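Local coordinates for major capsid protein (Faustovirus, PDB 5J7O) that forms the capsid shell of a large double-stranded DNA virus, as a double jelly-roll subunit that assembles in threes, at residues Lys75-Thr80 with Val389-Leu394; Thr88-Ile93 with Phe321-Ile326; Val104-Leu109 with Glu393-Asn398. One frame throughout, in Å; residues are numbered along the deposited sequence.

Interaction 1. Residues Lys75-Thr80 with Val389-Leu394; sequences KTRPNT and VQNIEL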
loop_
_atom_site.group_PDB
_atom_site.type_symbol
_atom_site.label_atom_id
_atom_site.label_comp_id
_atom_site.label_asym_id
_atom_site.label_seq_id
_atom_site.Cartn_x
_atom_site.Cartn_y
_atom_site.Cartn_z
ATOM N N LYS B 75 32.968 -0.517 -11.616
ATOM C CA LYS B 75 32.184 -0.240 -12.811
ATOM C C LYS B 75 33.093 -0.197 -14.031
ATOM O O LYS B 75 34.218 0.309 -13.965
ATOM C CB LYS B 75 31.404 1.072 -12.674
ATOM C CG LYS B 75 32.247 2.327 -12.522
ATOM C CD LYS B 75 31.360 3.529 -12.227
ATOM C CE LYS B 75 32.145 4.830 -12.217
ATOM N NZ LYS B 75 32.479 5.293 -13.591
ATOM N N THR B 76 32.602 -0.745 -15.141
ATOM C CA THR B 76 33.376 -0.826 -16.369
ATOM C C THR B 76 32.496 -0.440 -17.550
ATOM O O THR B 76 31.265 -0.493 -17.481
ATOM C CB THR B 76 33.961 -2.231 -16.581
ATOM O OG1 THR B 76 34.873 -2.209 -17.685
ATOM C CG2 THR B 76 32.853 -3.237 -16.865
ATOM N N ARG B 77 33.147 -0.048 -18.636
ATOM C CA ARG B 77 32.493 0.393 -19.855
ATOM C C ARG B 77 32.430 -0.736 -20.873
ATOM O O ARG B 77 33.194 -1.703 -20.792
ATOM C CB ARG B 77 33.238 1.593 -20.449
ATOM C CG ARG B 77 33.236 2.813 -19.552
ATOM C CD ARG B 77 33.578 4.073 -20.325
ATOM N NE ARG B 77 33.492 5.260 -19.480
ATOM C CZ ARG B 77 32.356 5.882 -19.180
ATOM N NH1 ARG B 77 31.204 5.428 -19.655
ATOM N NH2 ARG B 77 32.371 6.955 -18.402
ATOM N N PRO B 78 31.521 -0.655 -21.843
ATOM C CA PRO B 78 31.427 -1.718 -22.847
ATOM C C PRO B 78 32.599 -1.696 -23.816
ATOM O O PRO B 78 33.255 -0.674 -24.030
ATOM C CB PRO B 78 30.113 -1.407 -23.570
ATOM C CG PRO B 78 29.928 0.057 -23.385
ATOM C CD PRO B 78 30.462 0.355 -22.016
ATOM N N ASN B 79 32.854 -2.861 -24.408
ATOM C CA ASN B 79 33.876 -3.009 -25.436
ATOM C C ASN B 79 33.408 -2.534 -26.803
ATOM O O ASN B 79 34.201 -2.550 -27.751
ATOM C CB ASN B 79 34.313 -4.473 -25.540
ATOM C CG ASN B 79 34.493 -5.129 -24.186
ATOM O OD1 ASN B 79 35.072 -4.543 -23.271
ATOM N ND2 ASN B 79 33.990 -6.352 -24.050
ATOM N N THR B 80 32.150 -2.111 -26.928
ATOM C CA THR B 80 31.518 -1.873 -28.220
ATOM C C THR B 80 31.267 -0.391 -28.491
ATOM O O THR B 80 30.362 -0.039 -29.251
ATOM C CB THR B 80 30.213 -2.661 -28.313
ATOM O OG1 THR B 80 29.472 -2.506 -27.097
ATOM C CG2 THR B 80 30.501 -4.137 -28.538
ATOM N N VAL B 389 21.911 7.525 -25.967
ATOM C CA VAL B 389 22.232 6.814 -24.733
ATOM C C VAL B 389 23.530 7.428 -24.218
ATOM O O VAL B 389 24.615 7.126 -24.715
ATOM C CB VAL B 389 22.362 5.304 -24.952
ATOM C CG1 VAL B 389 22.844 4.623 -23.678
ATOM C CG2 VAL B 389 21.033 4.716 -25.404
ATOM N N GLN B 390 23.417 8.312 -23.227
ATOM C CA GLN B 390 24.555 9.124 -22.816
ATOM C C GLN B 390 25.592 8.343 -22.021
ATOM O O GLN B 390 26.763 8.738 -22.010
ATOM C CB GLN B 390 24.067 10.325 -22.004
ATOM C CG GLN B 390 23.125 11.230 -22.783
ATOM C CD GLN B 390 22.727 12.468 -22.010
ATOM O OE1 GLN B 390 22.146 12.381 -20.928
ATOM N NE2 GLN B 390 23.042 13.635 -22.563
ATOM N N ASN B 391 25.201 7.250 -21.369
ATOM C CA ASN B 391 26.149 6.464 -20.592
ATOM C C ASN B 391 25.543 5.103 -20.289
ATOM O O ASN B 391 24.348 4.999 -20.003
ATOM C CB ASN B 391 26.530 7.175 -19.287
ATOM C CG ASN B 391 27.500 6.370 -18.446
ATOM O OD1 ASN B 391 28.663 6.197 -18.814
ATOM N ND2 ASN B 391 27.030 5.879 -17.305
ATOM N N ILE B 392 26.374 4.065 -20.363
ATOM C CA ILE B 392 25.988 2.745 -19.880
ATOM C C ILE B 392 27.221 2.048 -19.315
ATOM O O ILE B 392 28.253 1.929 -19.984
ATOM C CB ILE B 392 25.289 1.914 -20.978
ATOM C CG1 ILE B 392 24.718 0.625 -20.386
ATOM C CG2 ILE B 392 26.223 1.609 -22.141
ATOM C CD1 ILE B 392 23.755 -0.096 -21.303
ATOM N N GLU B 393 27.132 1.621 -18.057
ATOM C CA GLU B 393 28.251 1.014 -17.353
ATOM C C GLU B 393 27.748 -0.150 -16.518
ATOM O O GLU B 393 26.660 -0.084 -15.939
ATOM C CB GLU B 393 28.969 2.031 -16.451
ATOM C CG GLU B 393 29.891 2.991 -17.183
ATOM C CD GLU B 393 30.496 4.033 -16.259
ATOM O OE1 GLU B 393 29.726 4.776 -15.614
ATOM O OE2 GLU B 393 31.739 4.103 -16.171
ATOM N N LEU B 394 28.546 -1.212 -16.453
ATOM C CA LEU B 394 28.221 -2.391 -15.663
ATOM C C LEU B 394 28.922 -2.301 -14.313
ATOM O O LEU B 394 30.150 -2.173 -14.255
ATOM C CB LEU B 394 28.631 -3.672 -16.388
ATOM C CG LEU B 394 28.531 -4.950 -15.550
ATOM C CD1 LEU B 394 27.099 -5.196 -15.097
ATOM C CD2 LEU B 394 29.073 -6.149 -16.313
HETATM O O HOH W 1 30.258 7.324 -15.362
#
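Thr76 and Leu394 form an antiparallel hydrogen-bonded pair: Thr76 N lies 3.0 Å from Leu394 O, and Leu394 N lies 3.0 Å from Thr76 O. Beyond Thr76 the chain leaves the strand as a loop. The carboxylate of Glu393 is the centre of the side-chain contact. Lys75 NZ makes a salt bridge of 2.9 Å to Glu393 OE2, on the syn side of that oxygen. The Lys75 chain bends at its last torsion (chi4 76°), which turns NZ to it. The Arg77 guanidinium stacks on the same carboxylate, with the two planes 8° apart. Glu393 OE2 sits over the centre of the guanidinium, and no N-H points at it, so this long ion pair rests on charge alone. The pairing joins strands 69-76 and 389-401, neighbours in a sheet of the jelly roll. Arg77 NH1 donates to Asn391 OD1 at 2.8 Å, nearly in line with the C=O bond and in the guanidinium plane. A water 2.6 Å from Glu393 OE1 donates to it and is weakly bonded to Lys75 NZ. Pro78 CG packs 4.2 Å from Ile392 CG2, and both residues touch Ile89 of strand 88-92. Lys75 also packs on Tyr540 of the second subunit.

Interaction 2. Residues Thr88-Ile93 with Phe321-Ile326; sequences TIQFSI and FITVDI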
loop_
_atom_site.group_PDB
_atom_site.type_symbol
_atom_site.label_atom_id
_atom_site.label_comp_id
_atom_site.label_asym_id
_atom_site.label_seq_id
_atom_site.Cartn_x
_atom_site.Cartn_y
_atom_site.Cartn_z
ATOM N N THR B 88 23.673 -4.201 -29.775
ATOM C CA THR B 88 24.232 -5.133 -28.805
ATOM C C THR B 88 25.376 -4.460 -28.059
ATOM O O THR B 88 26.303 -3.928 -28.679
ATOM C CB THR B 88 24.723 -6.409 -29.490
ATOM O OG1 THR B 88 23.601 -7.144 -29.997
ATOM C CG2 THR B 88 25.489 -7.282 -28.509
ATOM N N ILE B 89 25.302 -4.483 -26.732
ATOM C CA ILE B 89 26.314 -3.902 -25.857
ATOM C C ILE B 89 26.957 -5.038 -25.074
ATOM O O ILE B 89 26.253 -5.890 -24.519
ATOM C CB ILE B 89 25.700 -2.854 -24.915
ATOM C CG1 ILE B 89 25.058 -1.724 -25.722
ATOM C CG2 ILE B 89 26.742 -2.309 -23.960
ATOM C CD1 ILE B 89 24.334 -0.707 -24.871
ATOM N N GLN B 90 28.288 -5.057 -25.032
ATOM C CA GLN B 90 29.014 -6.138 -24.377
ATOM C C GLN B 90 30.036 -5.574 -23.404
ATOM O O GLN B 90 30.846 -4.718 -23.772
ATOM C CB GLN B 90 29.716 -7.040 -25.394
ATOM C CG GLN B 90 30.317 -8.287 -24.767
ATOM C CD GLN B 90 31.230 -9.037 -25.711
ATOM O OE1 GLN B 90 32.257 -8.516 -26.144
ATOM N NE2 GLN B 90 30.862 -10.272 -26.034
ATOM N N PHE B 91 30.001 -6.069 -22.169
ATOM C CA PHE B 91 30.984 -5.741 -21.149
ATOM C C PHE B 91 31.881 -6.945 -20.899
ATOM O O PHE B 91 31.412 -8.087 -20.886
ATOM C CB PHE B 91 30.318 -5.344 -19.827
ATOM C CG PHE B 91 29.350 -4.206 -19.940
ATOM C CD1 PHE B 91 28.025 -4.437 -20.268
ATOM C CD2 PHE B 91 29.757 -2.906 -19.690
ATOM C CE1 PHE B 91 27.127 -3.392 -20.363
ATOM C CE2 PHE B 91 28.863 -1.856 -19.782
ATOM C CZ PHE B 91 27.547 -2.100 -20.119
ATOM N N SER B 92 33.167 -6.687 -20.700
ATOM C CA SER B 92 34.031 -7.684 -20.093
ATOM C C SER B 92 33.900 -7.604 -18.578
ATOM O O SER B 92 33.672 -6.532 -18.011
ATOM C CB SER B 92 35.489 -7.474 -20.504
ATOM O OG SER B 92 35.693 -7.802 -21.867
ATOM N N ILE B 93 34.021 -8.753 -17.926
ATOM C CA ILE B 93 34.035 -8.790 -16.466
ATOM C C ILE B 93 35.490 -8.674 -16.029
ATOM O O ILE B 93 36.245 -9.651 -16.126
ATOM C CB ILE B 93 33.372 -10.066 -15.925
ATOM C CG1 ILE B 93 31.950 -10.191 -16.474
ATOM C CG2 ILE B 93 33.349 -10.046 -14.404
ATOM C CD1 ILE B 93 31.239 -11.460 -16.061
ATOM N N PHE B 321 31.854 -12.584 -20.493
ATOM C CA PHE B 321 31.257 -11.341 -20.955
ATOM C C PHE B 321 29.816 -11.244 -20.482
ATOM O O PHE B 321 29.155 -12.255 -20.231
ATOM C CB PHE B 321 31.292 -11.225 -22.483
ATOM C CG PHE B 321 32.670 -11.285 -23.069
ATOM C CD1 PHE B 321 33.429 -10.134 -23.205
ATOM C CD2 PHE B 321 33.205 -12.490 -23.494
ATOM C CE1 PHE B 321 34.698 -10.186 -23.749
ATOM C CE2 PHE B 321 34.473 -12.548 -24.037
ATOM C CZ PHE B 321 35.220 -11.395 -24.165
ATOM N N ILE B 322 29.339 -10.007 -20.364
ATOM C CA ILE B 322 27.924 -9.708 -20.182
ATOM C C ILE B 322 27.458 -8.986 -21.438
ATOM O O ILE B 322 27.900 -7.866 -21.723
ATOM C CB ILE B 322 27.668 -8.864 -18.926
ATOM C CG1 ILE B 322 27.967 -9.678 -17.666
ATOM C CG2 ILE B 322 26.229 -8.367 -18.909
ATOM C CD1 ILE B 322 27.110 -10.920 -17.521
ATOM N N THR B 323 26.579 -9.629 -22.198
ATOM C CA THR B 323 26.056 -9.086 -23.444
ATOM C C THR B 323 24.607 -8.668 -23.235
ATOM O O THR B 323 23.820 -9.415 -22.646
ATOM C CB THR B 323 26.164 -10.114 -24.574
ATOM O OG1 THR B 323 27.538 -10.271 -24.948
ATOM C CG2 THR B 323 25.355 -9.678 -25.785
ATOM N N VAL B 324 24.261 -7.473 -23.709
ATOM C CA VAL B 324 22.931 -6.906 -23.523
ATOM C C VAL B 324 22.416 -6.420 -24.871
ATOM O O VAL B 324 23.061 -5.591 -25.523
ATOM C CB VAL B 324 22.932 -5.754 -22.504
ATOM C CG1 VAL B 324 21.530 -5.202 -22.342
ATOM C CG2 VAL B 324 23.482 -6.220 -21.163
ATOM N N ASP B 325 21.259 -6.933 -25.285
ATOM C CA ASP B 325 20.559 -6.424 -26.456
ATOM C C ASP B 325 19.611 -5.312 -26.023
ATOM O O ASP B 325 18.871 -5.465 -25.046
ATOM C CB ASP B 325 19.785 -7.539 -27.160
ATOM C CG ASP B 325 20.697 -8.585 -27.772
ATOM O OD1 ASP B 325 21.895 -8.291 -27.973
ATOM O OD2 ASP B 325 20.213 -9.701 -28.060
ATOM N N ILE B 326 19.637 -4.197 -26.749
ATOM C CA ILE B 326 18.887 -3.000 -26.388
ATOM C C ILE B 326 17.692 -2.866 -27.323
ATOM O O ILE B 326 17.828 -3.009 -28.544
ATOM C CB ILE B 326 19.776 -1.745 -26.438
ATOM C CG1 ILE B 326 20.948 -1.897 -25.468
ATOM C CG2 ILE B 326 18.971 -0.503 -26.098
ATOM C CD1 ILE B 326 20.525 -2.093 -24.027
#
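Thr88-Ser92 and Phe321-Ile326 are neighbouring strands in a four-stranded antiparallel sheet, whose order fits the CHEF sheet of a jelly roll. Their directions are 162° apart. Ile89 pairs with Val324, and Phe91 with Ile322, each through two backbone hydrogen bonds. In the first pair Ile89 N is 2.8 Å from Val324 O, and Val324 N is 2.7 Å from Ile89 O. Gln90 and Thr323 form a non-hydrogen-bonded pair between them.

Gln90, Phe321, Ser92, Thr323, Thr88 and Asp325 share one face of the sheet. The Gln90 amide lies over the Phe321 ring, with the planes 16° apart and Gln90 CD 3.5 Å from Phe321 CD1. Gln90 NE2 is over the ring face and also makes a weak hydrogen bond to Thr323 OG1. Gln90 CG is anti to the backbone N (chi1 -172°) and packs against that same hydroxyl. Ser92 OG comes within 3.2 Å of Phe321 CE1, but its hydrogen bond is with Asn79. Thr88 OG1 donates to Asp325 OD1 at 2.9 Å, from above the carboxylate plane. The methyls Thr88 CG2 and Thr323 CG2 meet at 3.6 Å.

The opposite face is apolar. Ile89 CD1 reaches Ile326 CG1 at 3.6 Å, and Ile93 CD1 lies 4.1 Å from Ile322 CG1. Ile89 and Phe91 pack on Ile392 of strand 389-401, in the other sheet of the sandwich. Ile93 and Ile322 touch Met103 of strand 99-109. Within its own sheet, strand 88-92 is outermost, and strand 186-193 pairs with the far side of strand 320-326.

Interaction 3. Residues Val104-Leu109 with Glu393-Asn398; sequences VVHVQL and ELYINN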
loop_
_atom_site.group_PDB
_atom_site.type_symbol
_atom_site.label_atom_id
_atom_site.label_comp_id
_atom_site.label_asym_id
_atom_site.label_seq_id
_atom_site.Cartn_x
_atom_site.Cartn_y
_atom_site.Cartn_z
ATOM N N VAL B 104 24.719 -4.729 -11.659
ATOM C CA VAL B 104 23.698 -3.738 -11.977
ATOM C C VAL B 104 24.267 -2.802 -13.036
ATOM O O VAL B 104 25.451 -2.454 -13.004
ATOM C CB VAL B 104 23.236 -2.982 -10.710
ATOM C CG1 VAL B 104 24.375 -2.178 -10.099
ATOM C CG2 VAL B 104 22.045 -2.095 -11.014
ATOM N N VAL B 105 23.426 -2.415 -13.991
ATOM C CA VAL B 105 23.854 -1.655 -15.160
ATOM C C VAL B 105 23.234 -0.267 -15.094
ATOM O O VAL B 105 22.005 -0.125 -15.067
ATOM C CB VAL B 105 23.470 -2.363 -16.467
ATOM C CG1 VAL B 105 23.828 -1.497 -17.660
ATOM C CG2 VAL B 105 24.160 -3.713 -16.563
ATOM N N HIS B 106 24.084 0.756 -15.075
ATOM C CA HIS B 106 23.627 2.138 -15.123
ATOM C C HIS B 106 23.346 2.524 -16.570
ATOM O O HIS B 106 24.237 2.444 -17.419
ATOM C CB HIS B 106 24.675 3.066 -14.512
ATOM C CG HIS B 106 24.345 4.522 -14.638
ATOM N ND1 HIS B 106 25.311 5.492 -14.805
ATOM C CD2 HIS B 106 23.158 5.173 -14.615
ATOM C CE1 HIS B 106 24.733 6.677 -14.884
ATOM N NE2 HIS B 106 23.427 6.512 -14.772
ATOM N N VAL B 107 22.110 2.928 -16.855
ATOM C CA VAL B 107 21.719 3.400 -18.177
ATOM C C VAL B 107 21.286 4.852 -18.056
ATOM O O VAL B 107 20.562 5.217 -17.125
ATOM C CB VAL B 107 20.591 2.546 -18.790
ATOM C CG1 VAL B 107 20.362 2.937 -20.244
ATOM C CG2 VAL B 107 20.918 1.066 -18.672
ATOM N N GLN B 108 21.729 5.679 -19.002
ATOM C CA GLN B 108 21.458 7.111 -18.983
ATOM C C GLN B 108 20.912 7.525 -20.340
ATOM O O GLN B 108 21.603 7.397 -21.355
ATOM C CB GLN B 108 22.724 7.900 -18.643
ATOM C CG GLN B 108 22.467 9.292 -18.098
ATOM C CD GLN B 108 23.742 9.971 -17.636
ATOM O OE1 GLN B 108 24.685 10.135 -18.407
ATOM N NE2 GLN B 108 23.778 10.363 -16.368
ATOM N N LEU B 109 19.679 8.021 -20.355
ATOM C CA LEU B 109 18.998 8.420 -21.579
ATOM C C LEU B 109 18.782 9.928 -21.566
ATOM O O LEU B 109 18.279 10.477 -20.579
ATOM C CB LEU B 109 17.666 7.682 -21.722
ATOM C CG LEU B 109 17.785 6.159 -21.616
ATOM C CD1 LEU B 109 16.416 5.495 -21.629
ATOM C CD2 LEU B 109 18.660 5.610 -22.733
ATOM N N GLU B 393 27.132 1.621 -18.057
ATOM C CA GLU B 393 28.251 1.014 -17.353
ATOM C C GLU B 393 27.748 -0.150 -16.518
ATOM O O GLU B 393 26.660 -0.084 -15.939
ATOM C CB GLU B 393 28.969 2.031 -16.451
ATOM C CG GLU B 393 29.891 2.991 -17.183
ATOM C CD GLU B 393 30.496 4.033 -16.259
ATOM O OE1 GLU B 393 29.726 4.776 -15.614
ATOM O OE2 GLU B 393 31.739 4.103 -16.171
ATOM N N LEU B 394 28.546 -1.212 -16.453
ATOM C CA LEU B 394 28.221 -2.391 -15.663
ATOM C C LEU B 394 28.922 -2.301 -14.313
ATOM O O LEU B 394 30.150 -2.173 -14.255
ATOM C CB LEU B 394 28.631 -3.672 -16.388
ATOM C CG LEU B 394 28.531 -4.950 -15.550
ATOM C CD1 LEU B 394 27.099 -5.196 -15.097
ATOM C CD2 LEU B 394 29.073 -6.149 -16.313
ATOM N N TYR B 395 28.144 -2.371 -13.238
ATOM C CA TYR B 395 28.669 -2.372 -11.880
ATOM C C TYR B 395 28.738 -3.809 -11.380
ATOM O O TYR B 395 27.741 -4.536 -11.430
ATOM C CB TYR B 395 27.793 -1.529 -10.951
ATOM C CG TYR B 395 27.888 -0.035 -11.172
ATOM C CD1 TYR B 395 27.601 0.527 -12.409
ATOM C CD2 TYR B 395 28.246 0.816 -10.136
ATOM C CE1 TYR B 395 27.684 1.891 -12.612
ATOM C CE2 TYR B 395 28.329 2.182 -10.328
ATOM C CZ TYR B 395 28.047 2.714 -11.568
ATOM O OH TYR B 395 28.129 4.073 -11.766
ATOM N N ILE B 396 29.912 -4.215 -10.904
ATOM C CA ILE B 396 30.155 -5.585 -10.467
ATOM C C ILE B 396 30.680 -5.556 -9.041
ATOM O O ILE B 396 31.674 -4.879 -8.754
ATOM C CB ILE B 396 31.154 -6.311 -11.387
ATOM C CG1 ILE B 396 30.730 -6.184 -12.851
ATOM C CG2 ILE B 396 31.274 -7.775 -10.990
ATOM C CD1 ILE B 396 31.794 -6.626 -13.828
ATOM N N ASN B 397 30.019 -6.291 -8.152
ATOM C CA ASN B 397 30.513 -6.461 -6.794
ATOM C C ASN B 397 31.628 -7.497 -6.791
ATOM O O ASN B 397 31.474 -8.588 -7.347
ATOM C CB ASN B 397 29.382 -6.891 -5.859
ATOM C CG ASN B 397 29.775 -6.822 -4.397
ATOM O OD1 ASN B 397 30.812 -6.261 -4.048
ATOM N ND2 ASN B 397 28.942 -7.388 -3.532
ATOM N N ASN B 398 32.756 -7.152 -6.175
ATOM C CA ASN B 398 33.928 -8.016 -6.135
ATOM C C ASN B 398 34.231 -8.397 -4.695
ATOM O O ASN B 398 34.393 -7.523 -3.838
ATOM C CB ASN B 398 35.138 -7.329 -6.771
ATOM C CG ASN B 398 35.067 -7.320 -8.282
ATOM O OD1 ASN B 398 35.637 -8.186 -8.946
ATOM N ND2 ASN B 398 34.358 -6.344 -8.837
HETATM O O HOH W 2 27.782 5.484 -14.064
#
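Tyr395 N donates to Val104 O at 2.7 Å, and His106 N donates to Glu393 O at 2.8 Å. In both, the donor N lies nearly in line with the acceptor C=O, though the N-H of His106 is bent from its acceptor (147°). Return bonds from Val104 N to Tyr395 O and from Glu393 N to His106 O complete two antiparallel hydrogen-bonded pairs.

One water ties together three side chains on the face that holds Val104, His106, Glu393 and Tyr395. It is 2.6 Å from His106 ND1 and 2.7 Å from Tyr395 OH, and it donates to Glu393 OE1 at 2.6 Å. The water lies at the edge of the Tyr395 ring, in its plane. It bridges His106 and Glu393, whose polar side-chain atoms do not meet directly. Outside the pair, Glu393 OE2 is salt-bridged to Lys75, His106 NE2 is hydrogen-bonded to Asn294, and the imidazole stacks on the ring of Phe296.

The pairing joins strands 99-109 and 389-401 in the middle of a jelly-roll sheet, whose strand order fits the BIDG sheet. Strand 69-76 flanks 389-401, and strand 293-298 flanks 99-109.

Val105 and Leu394 form a non-hydrogen-bonded pair between the two bonded ones. Their side chains lie on the other face, where Val105 CG2 meets Leu394 CD1 at 3.6 Å. On the face with the water, Val104 CG1 packs 3.6 Å from Tyr395 CB. Tyr395 CG is anti to its carbonyl carbon (chi1 -72°), and the ring brings CE1 to 3.7 Å from His106 CB. The second subunit packs on this face: its Tyr540 ring meets that of Tyr395, its Tyr548 touches Val104, and its Arg541 touches His106.

Interactions 1 and 3 share Glu393 and Leu394 and bind strand 389-401 to its two neighbours in one sheet. Interaction 2 belongs to the facing sheet. The two sheets meet through apolar side chains: Ile322 CG1 lies 3.9 Å from Leu394 CD2, and Ile93 packs on Ile396. Interaction 3 is buried throughout. Interactions 1 and 2 are only partly buried, and each has a polar side. Charge dominates in interaction 1, while interaction 2 carries uncharged polar groups and one aspartate. In interaction 3 a water joins the polar groups. Interactions 1 and 3 touch the second subunit, but interaction 2 does not. Asn79 N bonds Gln90 O, linking 75-80 to 88-93.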